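Long-range contacts in uncharacterized protein (Bacteroides eggerthii, PDB 4FTD), which is of unknown function but pairs an immunoglobulin-like domain with a six-bladed beta-propeller and may take part in carbohydrate metabolism: residues I22-V33 with F46-D54; G184-N193 with S205-K216. All coordinates share one frame; numbering follows the deposited sequence.

Contact 1: I22-V33 with F46-D54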
loop_
_atom_site.group_PDB
_atom_site.type_symbol
_atom_site.label_atom_id
_atom_site.label_comp_id
_atom_site.label_asym_id
_atom_site.label_seq_id
_atom_site.Cartn_x
_atom_site.Cartn_y
_atom_site.Cartn_z
ATOM N N ILE A 22 -22.430 -25.848 24.125
ATOM C CA ILE A 22 -23.229 -24.710 24.596
ATOM C C ILE A 22 -24.468 -24.700 23.692
ATOM O O ILE A 22 -24.358 -24.761 22.475
ATOM C CB ILE A 22 -22.457 -23.390 24.502
ATOM C CG1 ILE A 22 -21.336 -23.335 25.549
ATOM C CG2 ILE A 22 -23.388 -22.170 24.658
ATOM C CD1 ILE A 22 -20.288 -22.305 25.206
ATOM N N LEU A 23 -25.652 -24.680 24.283
ATOM C CA LEU A 23 -26.891 -24.783 23.500
ATOM C C LEU A 23 -27.494 -23.423 23.120
ATOM O O LEU A 23 -28.311 -23.337 22.205
ATOM C CB LEU A 23 -27.911 -25.608 24.291
ATOM C CG LEU A 23 -27.524 -27.011 24.739
ATOM C CD1 LEU A 23 -28.638 -27.485 25.701
ATOM C CD2 LEU A 23 -27.378 -27.962 23.541
ATOM N N ASN A 24 -27.049 -22.343 23.759
ATOM C CA ASN A 24 -27.737 -21.047 23.605
ATOM C C ASN A 24 -26.825 -19.838 23.326
ATOM O O ASN A 24 -26.993 -18.780 23.922
ATOM C CB ASN A 24 -28.670 -20.816 24.808
ATOM C CG ASN A 24 -27.929 -20.650 26.125
ATOM O OD1 ASN A 24 -26.781 -21.063 26.259
ATOM N ND2 ASN A 24 -28.616 -20.101 27.126
ATOM N N ALA A 25 -25.903 -20.007 22.377
ATOM C CA ALA A 25 -25.020 -18.920 21.907
ATOM C C ALA A 25 -25.796 -18.070 20.910
ATOM O O ALA A 25 -26.923 -18.407 20.544
ATOM C CB ALA A 25 -23.737 -19.482 21.270
ATOM N N GLY A 26 -25.218 -16.943 20.521
ATOM C CA GLY A 26 -25.790 -16.031 19.549
ATOM C C GLY A 26 -26.747 -15.030 20.123
ATOM O O GLY A 26 -27.244 -15.212 21.232
ATOM N N ALA A 27 -27.041 -13.990 19.328
ATOM C CA ALA A 27 -27.984 -12.914 19.710
ATOM C C ALA A 27 -29.358 -13.476 20.110
ATOM O O ALA A 27 -29.990 -12.980 21.032
ATOM C CB ALA A 27 -28.151 -11.890 18.564
ATOM N N ASN A 28 -29.796 -14.525 19.420
ATOM C CA ASN A 28 -31.085 -15.146 19.671
ATOM C C ASN A 28 -31.059 -16.354 20.603
ATOM O O ASN A 28 -32.073 -17.024 20.738
ATOM C CB ASN A 28 -31.710 -15.539 18.342
ATOM C CG ASN A 28 -31.995 -14.339 17.492
ATOM O OD1 ASN A 28 -32.423 -13.301 17.996
ATOM N ND2 ASN A 28 -31.757 -14.461 16.215
ATOM N N GLY A 29 -29.913 -16.613 21.228
ATOM C CA GLY A 29 -29.781 -17.646 22.251
ATOM C C GLY A 29 -30.150 -19.031 21.754
ATOM O O GLY A 29 -30.642 -19.832 22.514
ATOM N N ASP A 30 -29.874 -19.303 20.483
ATOM C CA ASP A 30 -30.279 -20.542 19.860
ATOM C C ASP A 30 -29.196 -21.213 19.006
ATOM O O ASP A 30 -29.524 -22.077 18.214
ATOM C CB ASP A 30 -31.502 -20.239 19.021
ATOM C CG ASP A 30 -31.201 -19.275 17.843
ATOM O OD1 ASP A 30 -30.076 -18.716 17.713
ATOM O OD2 ASP A 30 -32.134 -19.061 17.048
ATOM N N LYS A 31 -27.921 -20.839 19.164
ATOM C CA LYS A 31 -26.850 -21.504 18.424
ATOM C C LYS A 31 -26.171 -22.555 19.300
ATOM O O LYS A 31 -25.713 -22.251 20.404
ATOM C CB LYS A 31 -25.806 -20.498 17.937
ATOM C CG LYS A 31 -26.364 -19.470 16.977
ATOM C CD LYS A 31 -25.266 -18.554 16.434
ATOM C CE LYS A 31 -25.796 -17.624 15.347
ATOM N NZ LYS A 31 -24.687 -16.760 14.863
ATOM N N VAL A 32 -26.110 -23.787 18.799
ATOM C CA VAL A 32 -25.481 -24.908 19.488
ATOM C C VAL A 32 -24.033 -24.871 19.020
ATOM O O VAL A 32 -23.797 -24.889 17.822
ATOM C CB VAL A 32 -26.104 -26.253 19.087
ATOM C CG1 VAL A 32 -25.376 -27.371 19.808
ATOM C CG2 VAL A 32 -27.638 -26.237 19.330
ATOM N N VAL A 33 -23.078 -24.828 19.955
ATOM C CA VAL A 33 -21.641 -24.712 19.670
ATOM C C VAL A 33 -20.883 -25.827 20.409
ATOM O O VAL A 33 -20.974 -25.966 21.620
ATOM C CB VAL A 33 -21.076 -23.353 20.101
ATOM C CG1 VAL A 33 -19.598 -23.274 19.747
ATOM C CG2 VAL A 33 -21.832 -22.229 19.400
ATOM N N PHE A 46 -14.100 -23.477 22.958
ATOM C CA PHE A 46 -15.159 -23.346 21.968
ATOM C C PHE A 46 -14.736 -22.347 20.920
ATOM O O PHE A 46 -13.929 -21.473 21.207
ATOM C CB PHE A 46 -16.432 -22.786 22.629
ATOM C CG PHE A 46 -17.005 -23.679 23.680
ATOM C CD1 PHE A 46 -16.586 -23.566 25.001
ATOM C CD2 PHE A 46 -17.948 -24.641 23.347
ATOM C CE1 PHE A 46 -17.110 -24.405 25.991
ATOM C CE2 PHE A 46 -18.456 -25.498 24.316
ATOM C CZ PHE A 46 -18.043 -25.372 25.637
ATOM N N PRO A 47 -15.319 -22.432 19.722
ATOM C CA PRO A 47 -15.130 -21.302 18.790
ATOM C C PRO A 47 -15.638 -20.000 19.435
ATOM O O PRO A 47 -16.457 -20.016 20.368
ATOM C CB PRO A 47 -15.962 -21.677 17.569
ATOM C CG PRO A 47 -16.597 -22.991 17.846
ATOM C CD PRO A 47 -16.095 -23.537 19.151
ATOM N N ARG A 48 -15.113 -18.881 18.976
ATOM C CA ARG A 48 -15.480 -17.592 19.539
ATOM C C ARG A 48 -16.972 -17.357 19.288
ATOM O O ARG A 48 -17.482 -17.693 18.234
ATOM C CB ARG A 48 -14.638 -16.468 18.932
ATOM C CG ARG A 48 -13.154 -16.590 19.249
ATOM C CD ARG A 48 -12.301 -15.600 18.478
ATOM N NE ARG A 48 -10.947 -15.586 19.042
ATOM C CZ ARG A 48 -10.579 -14.919 20.148
ATOM N NH1 ARG A 48 -11.430 -14.147 20.846
ATOM N NH2 ARG A 48 -9.328 -15.006 20.568
ATOM N N LEU A 49 -17.662 -16.802 20.268
ATOM C CA LEU A 49 -19.099 -16.593 20.183
ATOM C C LEU A 49 -19.438 -15.150 19.823
ATOM O O LEU A 49 -18.665 -14.202 20.107
ATOM C CB LEU A 49 -19.754 -16.960 21.526
ATOM C CG LEU A 49 -19.453 -18.351 22.082
ATOM C CD1 LEU A 49 -20.283 -18.587 23.351
ATOM C CD2 LEU A 49 -19.758 -19.405 21.028
ATOM N N ASP A 50 -20.622 -14.971 19.240
ATOM C CA ASP A 50 -21.099 -13.643 18.883
ATOM C C ASP A 50 -21.120 -12.788 20.118
ATOM O O ASP A 50 -21.556 -13.236 21.165
ATOM C CB ASP A 50 -22.508 -13.675 18.304
ATOM C CG ASP A 50 -22.611 -14.521 17.090
ATOM O OD1 ASP A 50 -21.613 -14.558 16.353
ATOM O OD2 ASP A 50 -23.676 -15.157 16.889
ATOM N N VAL A 51 -20.653 -11.552 19.973
ATOM C CA VAL A 51 -20.590 -10.574 21.067
ATOM C C VAL A 51 -21.976 -10.229 21.622
ATOM O O VAL A 51 -22.066 -9.775 22.743
ATOM C CB VAL A 51 -19.841 -9.287 20.629
ATOM C CG1 VAL A 51 -18.403 -9.616 20.211
ATOM C CG2 VAL A 51 -20.566 -8.615 19.478
ATOM N N GLU A 52 -23.041 -10.493 20.854
ATOM C CA GLU A 52 -24.425 -10.292 21.297
ATOM C C GLU A 52 -24.987 -11.458 22.158
ATOM O O GLU A 52 -26.121 -11.401 22.593
ATOM C CB GLU A 52 -25.382 -10.069 20.101
ATOM C CG GLU A 52 -24.996 -8.974 19.114
ATOM C CD GLU A 52 -24.057 -9.434 17.989
ATOM O OE1 GLU A 52 -23.450 -10.530 18.060
ATOM O OE2 GLU A 52 -23.907 -8.673 17.018
ATOM N N THR A 53 -24.203 -12.496 22.402
ATOM C CA THR A 53 -24.628 -13.636 23.205
ATOM C C THR A 53 -24.856 -13.223 24.639
ATOM O O THR A 53 -24.088 -12.433 25.167
ATOM C CB THR A 53 -23.529 -14.698 23.214
ATOM O OG1 THR A 53 -23.284 -15.126 21.862
ATOM C CG2 THR A 53 -23.912 -15.889 24.135
ATOM N N ASP A 54 -25.925 -13.721 25.258
ATOM C CA ASP A 54 -26.163 -13.504 26.697
ATOM C C ASP A 54 -25.263 -14.518 27.416
ATOM O O ASP A 54 -25.615 -15.696 27.620
ATOM C CB ASP A 54 -27.645 -13.622 27.070
ATOM C CG ASP A 54 -27.917 -13.347 28.551
ATOM O OD1 ASP A 54 -26.971 -13.253 29.349
ATOM O OD2 ASP A 54 -29.100 -13.242 28.915
HETATM O O HOH W 1 -27.472 -15.864 24.018
HETATM O O HOH W 2 -25.918 -13.565 17.016
#

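Contact 2: G184-N193 with S205-K216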
loop_
_atom_site.group_PDB
_atom_site.type_symbol
_atom_site.label_atom_id
_atom_site.label_comp_id
_atom_site.label_asym_id
_atom_site.label_seq_id
_atom_site.Cartn_x
_atom_site.Cartn_y
_atom_site.Cartn_z
ATOM N N GLY A 184 6.136 11.528 -33.460
ATOM C CA GLY A 184 6.231 12.936 -33.006
ATOM C C GLY A 184 6.529 13.168 -31.545
ATOM O O GLY A 184 6.536 14.316 -31.105
ATOM N N VAL A 185 6.788 12.101 -30.772
ATOM C CA VAL A 185 7.120 12.232 -29.379
ATOM C C VAL A 185 8.656 12.434 -29.332
ATOM O O VAL A 185 9.438 11.489 -29.120
ATOM C CB VAL A 185 6.614 11.034 -28.547
ATOM C CG1 VAL A 185 7.064 11.158 -27.083
ATOM C CG2 VAL A 185 5.102 10.949 -28.663
ATOM N N LYS A 186 9.029 13.698 -29.485
ATOM C CA LYS A 186 10.395 14.200 -29.675
ATOM C C LYS A 186 10.551 15.603 -29.103
ATOM O O LYS A 186 9.649 16.430 -29.219
ATOM C CB LYS A 186 10.716 14.256 -31.176
ATOM C CG LYS A 186 11.209 12.935 -31.735
ATOM C CD LYS A 186 12.709 12.850 -31.504
ATOM C CE LYS A 186 13.289 11.442 -31.530
ATOM N NZ LYS A 186 14.560 11.482 -30.726
ATOM N N GLY A 187 11.737 15.895 -28.574
ATOM C CA GLY A 187 12.006 17.192 -27.951
ATOM C C GLY A 187 12.408 17.062 -26.483
ATOM O O GLY A 187 11.712 16.414 -25.681
ATOM N N GLY A 188 13.469 17.771 -26.118
ATOM C CA GLY A 188 14.015 17.709 -24.796
ATOM C C GLY A 188 15.321 16.949 -24.851
ATOM O O GLY A 188 15.637 16.341 -25.837
ATOM N N THR A 189 16.127 17.070 -23.806
ATOM C CA THR A 189 17.353 16.277 -23.655
ATOM C C THR A 189 17.068 14.773 -23.695
ATOM O O THR A 189 17.819 14.004 -24.316
ATOM C CB THR A 189 18.077 16.699 -22.358
ATOM O OG1 THR A 189 18.283 18.108 -22.431
ATOM C CG2 THR A 189 19.424 15.952 -22.171
ATOM N N TYR A 190 15.988 14.335 -23.049
ATOM C CA TYR A 190 15.432 12.999 -23.294
ATOM C C TYR A 190 14.042 13.202 -23.815
ATOM O O TYR A 190 13.293 14.086 -23.357
ATOM C CB TYR A 190 15.338 12.070 -22.067
ATOM C CG TYR A 190 16.593 11.858 -21.220
ATOM C CD1 TYR A 190 17.860 12.058 -21.708
ATOM C CD2 TYR A 190 16.479 11.327 -19.906
ATOM C CE1 TYR A 190 18.994 11.840 -20.916
ATOM C CE2 TYR A 190 17.609 11.102 -19.112
ATOM C CZ TYR A 190 18.873 11.362 -19.628
ATOM O OH TYR A 190 20.027 11.183 -18.858
ATOM N N ASP A 191 13.664 12.407 -24.789
ATOM C CA ASP A 191 12.312 12.526 -25.362
ATOM C C ASP A 191 11.217 12.206 -24.323
ATOM O O ASP A 191 10.115 12.661 -24.422
ATOM C CB ASP A 191 12.161 11.545 -26.492
ATOM C CG ASP A 191 13.005 11.904 -27.732
ATOM O OD1 ASP A 191 13.365 13.070 -27.934
ATOM O OD2 ASP A 191 13.266 10.961 -28.495
ATOM N N TYR A 192 11.514 11.260 -23.444
ATOM C CA TYR A 192 10.657 10.869 -22.335
ATOM C C TYR A 192 11.555 10.298 -21.219
ATOM O O TYR A 192 12.668 9.826 -21.458
ATOM C CB TYR A 192 9.541 9.930 -22.727
ATOM C CG TYR A 192 9.914 9.040 -23.886
ATOM C CD1 TYR A 192 10.717 7.930 -23.682
ATOM C CD2 TYR A 192 9.496 9.337 -25.170
ATOM C CE1 TYR A 192 11.135 7.155 -24.744
ATOM C CE2 TYR A 192 9.891 8.533 -26.263
ATOM C CZ TYR A 192 10.707 7.463 -26.019
ATOM O OH TYR A 192 11.133 6.652 -26.990
ATOM N N ASN A 193 11.021 10.355 -20.015
ATOM C CA ASN A 193 11.726 9.970 -18.815
ATOM C C ASN A 193 10.776 9.518 -17.742
ATOM O O ASN A 193 10.792 8.353 -17.387
ATOM C CB ASN A 193 12.609 11.104 -18.343
ATOM C CG ASN A 193 13.635 10.663 -17.284
ATOM O OD1 ASN A 193 14.278 9.634 -17.466
ATOM N ND2 ASN A 193 13.814 11.447 -16.201
ATOM N N SER A 205 6.429 12.511 -19.761
ATOM C CA SER A 205 7.060 13.798 -19.804
ATOM C C SER A 205 8.516 13.666 -20.262
ATOM O O SER A 205 9.182 12.678 -19.918
ATOM C CB SER A 205 6.975 14.482 -18.452
ATOM O OG SER A 205 7.386 13.629 -17.358
ATOM N N SER A 206 9.000 14.683 -20.975
ATOM C CA SER A 206 10.379 14.727 -21.420
ATOM C C SER A 206 11.301 15.112 -20.248
ATOM O O SER A 206 10.810 15.421 -19.135
ATOM C CB SER A 206 10.530 15.723 -22.590
ATOM O OG SER A 206 10.450 17.073 -22.203
ATOM N N LEU A 207 12.593 15.072 -20.510
ATOM C CA LEU A 207 13.634 15.595 -19.643
ATOM C C LEU A 207 14.141 16.866 -20.347
ATOM O O LEU A 207 14.630 16.794 -21.480
ATOM C CB LEU A 207 14.799 14.620 -19.376
ATOM C CG LEU A 207 15.881 15.319 -18.499
ATOM C CD1 LEU A 207 15.514 15.031 -17.098
ATOM C CD2 LEU A 207 17.266 14.791 -18.776
ATOM N N SER A 208 13.952 18.020 -19.681
ATOM C CA SER A 208 14.420 19.299 -20.158
ATOM C C SER A 208 15.769 19.586 -19.500
ATOM O O SER A 208 15.815 19.856 -18.297
ATOM C CB SER A 208 13.425 20.433 -19.760
ATOM O OG SER A 208 13.942 21.733 -20.058
ATOM N N GLY A 209 16.842 19.601 -20.279
ATOM C CA GLY A 209 18.193 19.841 -19.757
ATOM C C GLY A 209 18.645 21.293 -19.602
ATOM O O GLY A 209 19.760 21.530 -19.200
ATOM N N GLY A 210 17.801 22.269 -19.920
ATOM C CA GLY A 210 18.176 23.680 -19.741
ATOM C C GLY A 210 16.961 24.500 -20.054
ATOM O O GLY A 210 15.935 23.948 -20.435
ATOM N N LYS A 211 17.105 25.812 -19.975
ATOM C CA LYS A 211 16.010 26.763 -20.171
ATOM C C LYS A 211 15.346 26.670 -21.524
ATOM O O LYS A 211 14.166 26.997 -21.666
ATOM C CB LYS A 211 16.508 28.230 -20.017
ATOM C CG LYS A 211 17.198 28.584 -18.683
ATOM C CD LYS A 211 16.336 28.251 -17.470
ATOM C CE LYS A 211 16.837 28.964 -16.222
ATOM N NZ LYS A 211 15.786 28.925 -15.179
ATOM N N VAL A 212 16.144 26.305 -22.520
ATOM C CA VAL A 212 15.738 26.266 -23.905
ATOM C C VAL A 212 15.272 24.851 -24.343
ATOM O O VAL A 212 14.586 24.692 -25.379
ATOM C CB VAL A 212 16.926 26.816 -24.753
ATOM C CG1 VAL A 212 18.204 25.994 -24.501
ATOM C CG2 VAL A 212 16.537 26.868 -26.200
ATOM N N SER A 213 15.521 23.832 -23.513
ATOM C CA SER A 213 15.143 22.452 -23.862
ATOM C C SER A 213 13.611 22.235 -23.663
ATOM O O SER A 213 13.129 22.437 -22.557
ATOM C CB SER A 213 15.936 21.517 -22.966
ATOM O OG SER A 213 15.638 20.179 -23.255
ATOM N N PRO A 214 12.878 21.788 -24.706
ATOM C CA PRO A 214 11.436 21.582 -24.539
ATOM C C PRO A 214 11.080 20.646 -23.369
ATOM O O PRO A 214 11.671 19.575 -23.210
ATOM C CB PRO A 214 11.001 20.973 -25.865
ATOM C CG PRO A 214 12.026 21.448 -26.866
ATOM C CD PRO A 214 13.311 21.452 -26.085
ATOM N N PHE A 215 10.171 21.112 -22.527
ATOM C CA PHE A 215 9.636 20.342 -21.443
ATOM C C PHE A 215 8.202 19.970 -21.782
ATOM O O PHE A 215 7.305 20.738 -21.565
ATOM C CB PHE A 215 9.793 21.107 -20.128
ATOM C CG PHE A 215 9.468 20.297 -18.885
ATOM C CD1 PHE A 215 9.885 18.971 -18.735
ATOM C CD2 PHE A 215 8.901 20.938 -17.770
ATOM C CE1 PHE A 215 9.617 18.248 -17.585
ATOM C CE2 PHE A 215 8.649 20.218 -16.602
ATOM C CZ PHE A 215 9.020 18.888 -16.501
ATOM N N LYS A 216 8.044 18.778 -22.350
ATOM C CA LYS A 216 6.813 18.368 -22.984
ATOM C C LYS A 216 6.133 17.302 -22.186
ATOM O O LYS A 216 6.812 16.525 -21.498
ATOM C CB LYS A 216 7.118 17.911 -24.412
ATOM C CG LYS A 216 7.749 19.014 -25.260
ATOM C CD LYS A 216 8.103 18.565 -26.662
ATOM C CE LYS A 216 6.863 18.445 -27.498
ATOM N NZ LYS A 216 7.221 17.892 -28.812
#

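Contact 1: I22-V33 with F46-D54
Asp50 OD2 takes the ammonium of Lys31 on its syn lone pair, NZ to OD2 2.8 Å, and is also donated a hydrogen by a water that accepts from Ala27 N. Lys31 reaches it with a chain extended beyond CG, the two side chains crossing at about a right angle, while OD1 of Asp50 pairs with Arg108; two cations would probably keep this aspartate ionised. Gly26 has positive phi, and a CB there would run into Lys31 CD. Gly26 N donates to Thr53 OG1 at 3.0 Å, and OG1 in turn donates to Asp50 O at 2.7 Å, inside the type I turn 50-53. A valine in place of Thr53 would probably leave Gly26 N without its acceptor and weaken the closure of that turn. Ile22, with CG1 anti to the carbonyl carbon (chi1 -71°) and the chain running on extended (chi2 161°), sets CD1 over the centre of the Phe46 ring, 3.6 Å from the centroid, a CH-pi contact. Leu49 spreads its two methyls between Ala25, Ile22 and Val33. The loop after strand 43-45 is thus fastened to the immunoglobulin-like domain's 22-33 hairpin by apolar packing, a salt bridge toward the surface, and a buried amide satisfied by a hydroxyl.

Contact 2: G184-N193 with S205-K216
A classic beta bulge interrupts the pairing of the two segments: Thr189 and Tyr190 both stand opposite Leu207. Tyr190 and Leu207 form an antiparallel hydrogen-bonded pair, with Leu207 N to Tyr190 O at 3.1 Å and nearly straight (169°), and Tyr190 N returning to Leu207 O at 3.2 Å. Their side chains leave the sheet on the same face and run side by side. Leu207, with CG anti to its own N (chi1 177°), lays CD2 over the centre of the tyrosine ring, 3.6 Å from the centroid, in a CH-pi contact. Arg153 makes a cation-pi contact with this ring, so a flat aromatic suits both an aliphatic and a charged neighbour.

Before the bulge the chain passes Gly187 and Gly188, whose backbone angles would jam any CB against the preceding carbonyl oxygen. At Gly188 a CB would also clash with Leu207 O and Pro214 O, so glycine is what allows so close a passage. Ser213 OG accepts a weak bond from Thr189 N. Ser206 OG links the neighbouring strands, receiving Lys216 N at 3.0 Å and donating to Pro214 O at 3.0 Å. Lys216, bent at chi3 (75°), carries NZ to Lys186 O, 2.9 Å away and nearly on the line of the carbonyl bond; Tyr218 OH is a further partner of this ammonium. Lys186 has turned its own side chain to Asp191, with NZ 2.6 Å from OD2, which ties the approach loop to the chain beyond the bulge. Strands 190-198 and 201-207 belong to a four-stranded antiparallel sheet, as expected of a propeller blade. Backbone bonds set the strand pairing here, while the two glycines and the Lys216 ammonium fit the irregular approach chain against it.

Contacts 1 and 2 lie on opposite sides of the chain's centre, their centres 68 Å apart and their nearest atoms about 49 Å apart, so neither touches the other. Contact 1 belongs to the N-terminal immunoglobulin-like domain, contact 2 to a four-stranded sheet of the propeller. Both are partly buried, mixing buried residues with exposed ones, and they cover nearly equal areas. Each also sets an aliphatic methyl over an aromatic face. They differ in what joins the chains: side chains do most of the work between hairpin and loop in contact 1, with a salt bridge crossing the contact, whereas paired strand backbones lead in contact 2, whose salt bridge stays within 184-193.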